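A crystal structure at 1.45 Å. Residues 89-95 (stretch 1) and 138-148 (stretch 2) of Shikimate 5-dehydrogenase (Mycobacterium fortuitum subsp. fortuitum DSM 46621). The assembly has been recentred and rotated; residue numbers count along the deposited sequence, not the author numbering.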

# COMPACT_ATOMS: atom_id res chain seq x y z
N ASP A 89 -2.74 -15.56 -1.08
CA ASP A 89 -1.55 -15.77 -1.91
C ASP A 89 -0.78 -14.46 -2.12
O ASP A 89 0.45 -14.45 -2.10
CB ASP A 89 -1.92 -16.33 -3.29
CG ASP A 89 -2.46 -17.73 -3.24
OD1 ASP A 89 -2.31 -18.42 -2.21
OD2 ASP A 89 -3.02 -18.18 -4.27
N ARG A 90 -1.48 -13.32 -2.31
CA ARG A 90 -0.73 -12.11 -2.56
C ARG A 90 0.02 -11.61 -1.30
O ARG A 90 1.11 -11.10 -1.44
CB ARG A 90 -1.63 -11.01 -3.12
CG ARG A 90 -2.72 -10.53 -2.14
CD ARG A 90 -3.64 -9.57 -2.91
NE ARG A 90 -4.60 -8.97 -1.98
CZ ARG A 90 -5.30 -7.87 -2.25
NH1 ARG A 90 -5.12 -7.25 -3.43
NH2 ARG A 90 -6.13 -7.38 -1.33
N ALA A 91 -0.52 -11.84 -0.10
CA ALA A 91 0.21 -11.49 1.12
C ALA A 91 1.47 -12.34 1.20
O ALA A 91 2.55 -11.83 1.58
CB ALA A 91 -0.65 -11.70 2.37
N GLN A 92 1.36 -13.64 0.91
CA GLN A 92 2.56 -14.48 0.94
C GLN A 92 3.61 -14.02 -0.07
O GLN A 92 4.83 -14.07 0.22
CB GLN A 92 2.25 -15.95 0.65
CG GLN A 92 1.32 -16.60 1.63
CD GLN A 92 1.24 -18.13 1.45
OE1 GLN A 92 2.26 -18.82 1.57
NE2 GLN A 92 0.04 -18.64 1.16
N LEU A 93 3.15 -13.58 -1.23
CA LEU A 93 4.06 -13.15 -2.30
C LEU A 93 4.75 -11.82 -1.92
O LEU A 93 5.96 -11.67 -2.10
CB LEU A 93 3.27 -13.04 -3.60
CG LEU A 93 4.00 -12.84 -4.90
CD1 LEU A 93 5.08 -13.91 -5.21
CD2 LEU A 93 2.94 -12.77 -6.00
N VAL A 94 4.00 -10.85 -1.38
CA VAL A 94 4.62 -9.64 -0.86
C VAL A 94 5.59 -9.98 0.28
O VAL A 94 6.69 -9.41 0.37
CB VAL A 94 3.57 -8.61 -0.35
CG1 VAL A 94 4.31 -7.42 0.30
CG2 VAL A 94 2.68 -8.17 -1.50
N GLY A 95 5.17 -10.88 1.16
CA GLY A 95 6.02 -11.25 2.28
C GLY A 95 5.57 -10.54 3.56
O GLY A 95 6.26 -10.63 4.56
N ALA A 138 8.64 -1.03 -1.17
CA ALA A 138 8.86 -1.43 -2.57
C ALA A 138 8.29 -2.84 -2.91
O ALA A 138 7.81 -3.02 -4.02
CB ALA A 138 10.38 -1.37 -2.90
N PRO A 139 8.35 -3.83 -1.98
CA PRO A 139 7.78 -5.14 -2.36
C PRO A 139 6.32 -5.09 -2.75
O PRO A 139 5.96 -5.68 -3.77
CB PRO A 139 7.97 -5.98 -1.09
CG PRO A 139 9.30 -5.38 -0.50
CD PRO A 139 9.06 -3.91 -0.69
N ALA A 140 5.50 -4.34 -2.02
CA ALA A 140 4.11 -4.24 -2.42
C ALA A 140 3.95 -3.59 -3.78
O ALA A 140 3.04 -3.97 -4.56
CB ALA A 140 3.28 -3.47 -1.36
N ALA A 141 4.78 -2.57 -4.06
CA ALA A 141 4.74 -1.92 -5.37
C ALA A 141 5.08 -2.94 -6.49
O ALA A 141 4.42 -2.96 -7.53
CB ALA A 141 5.68 -0.72 -5.41
N VAL A 142 6.10 -3.77 -6.29
CA VAL A 142 6.50 -4.77 -7.30
C VAL A 142 5.36 -5.77 -7.56
O VAL A 142 5.00 -6.02 -8.71
CB VAL A 142 7.76 -5.52 -6.87
CG1 VAL A 142 8.04 -6.74 -7.81
CG2 VAL A 142 8.98 -4.55 -6.89
N VAL A 143 4.76 -6.30 -6.48
CA VAL A 143 3.70 -7.29 -6.64
C VAL A 143 2.49 -6.63 -7.32
O VAL A 143 1.93 -7.21 -8.22
CB VAL A 143 3.34 -7.91 -5.29
CG1 VAL A 143 2.04 -8.74 -5.35
CG2 VAL A 143 4.51 -8.80 -4.74
N ALA A 144 2.16 -5.39 -6.93
CA ALA A 144 1.07 -4.68 -7.59
C ALA A 144 1.33 -4.48 -9.07
O ALA A 144 0.42 -4.66 -9.88
CB ALA A 144 0.83 -3.33 -6.91
N LEU A 145 2.56 -4.08 -9.43
CA LEU A 145 2.83 -3.88 -10.85
C LEU A 145 2.69 -5.20 -11.60
O LEU A 145 2.13 -5.22 -12.73
CB LEU A 145 4.22 -3.24 -11.04
CG LEU A 145 4.28 -1.78 -10.60
CD1 LEU A 145 5.79 -1.34 -10.58
CD2 LEU A 145 3.47 -0.87 -11.50
N ALA A 146 3.15 -6.31 -11.01
CA ALA A 146 2.98 -7.59 -11.67
C ALA A 146 1.49 -7.92 -11.83
O ALA A 146 1.07 -8.48 -12.85
CB ALA A 146 3.68 -8.71 -10.92
N GLU A 147 0.69 -7.57 -10.82
CA GLU A 147 -0.76 -7.81 -10.88
C GLU A 147 -1.45 -6.90 -11.89
O GLU A 147 -2.54 -7.22 -12.37
CB GLU A 147 -1.39 -7.60 -9.49
CG GLU A 147 -1.04 -8.70 -8.51
CD GLU A 147 -1.83 -8.56 -7.26
OE1 GLU A 147 -2.64 -7.62 -7.19
OE2 GLU A 147 -1.71 -9.44 -6.40
N LEU A 148 -0.83 -5.77 -12.23
CA LEU A 148 -1.35 -4.92 -13.32
C LEU A 148 -0.97 -5.47 -14.70
O LEU A 148 -1.34 -4.89 -15.71
CB LEU A 148 -0.85 -3.48 -13.19
CG LEU A 148 -1.35 -2.72 -11.96
CD1 LEU A 148 -0.71 -1.30 -11.89
CD2 LEU A 148 -2.87 -2.64 -12.06
O HOH W 1 -4.93 -7.80 -6.16

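Two helices, 89–94 and 138–147, meet here at a steep angle. Their N-to-C directions differ by 130°, so they run more against each other than along each other, and their axes approach to 9.8 Å. Each is held internally by the usual i to i+4 hydrogen bonds, such as Val94 N to Arg90 O at 2.9 Å and Val143 N to Pro139 O at 3.0 Å. No direct hydrogen bond crosses between the stretches, and side chains make most of the contact. The backbones come nearest where Val94 CA lies 5.6 Å from Ala140 CA, at the end of the first helix and near the start of the second. Gly95 follows with phi at 101°; at these backbone angles a CB would be jammed against the carbonyl O of Val94, so glycine suits the turn that ends the helix.

Val94 is the hub of the apolar contact. Its CB points sideways, yet its two methyls reach different partners. CG1 lies 4.2 Å from Pro139 CB and 4.4 Å from Ala140 CB, while CG2 packs 3.8 Å from Val143 CG2. The single methyl of Ala140 is compact enough to suit the place where the two backbones are nearest. Pro139 sits in the first turn of its helix, where the lack of an amide hydrogen costs no i to i+4 bond, and its ring offers a rigid apolar surface; its CB also touches Val94 O at 3.9 Å.

One turn further along, Val143 points toward the first helix and is buried. Besides meeting Val94, its CG2 lies 4.1 Å from Leu93 CG. The CB of Leu93 points sideways, but the end of its longer side chain comes nearer and extends the apolar patch. These contacts are van der Waals in nature, and they remove hydrocarbon surface from water.

Farther along, the pairing turns polar. Arg90 and Glu147 both direct their CB toward the opposing stretch, and Arg90 CB packs 3.6 Å from Glu147 OE2. The opposite charges are near each other, with Arg90 NH1 4.5 Å from Glu147 OE1, but this is too far for a salt bridge. Water 1 spans the gap: it donates to Glu147 OE1 at 2.5 Å and accepts a weak hydrogen bond from Arg90 NH1 at 2.8 Å. Long, flexible side chains suit this more exposed end, where charge can remain hydrated; the Arg90 guanidinium is also hydrogen-bonded elsewhere in the structure.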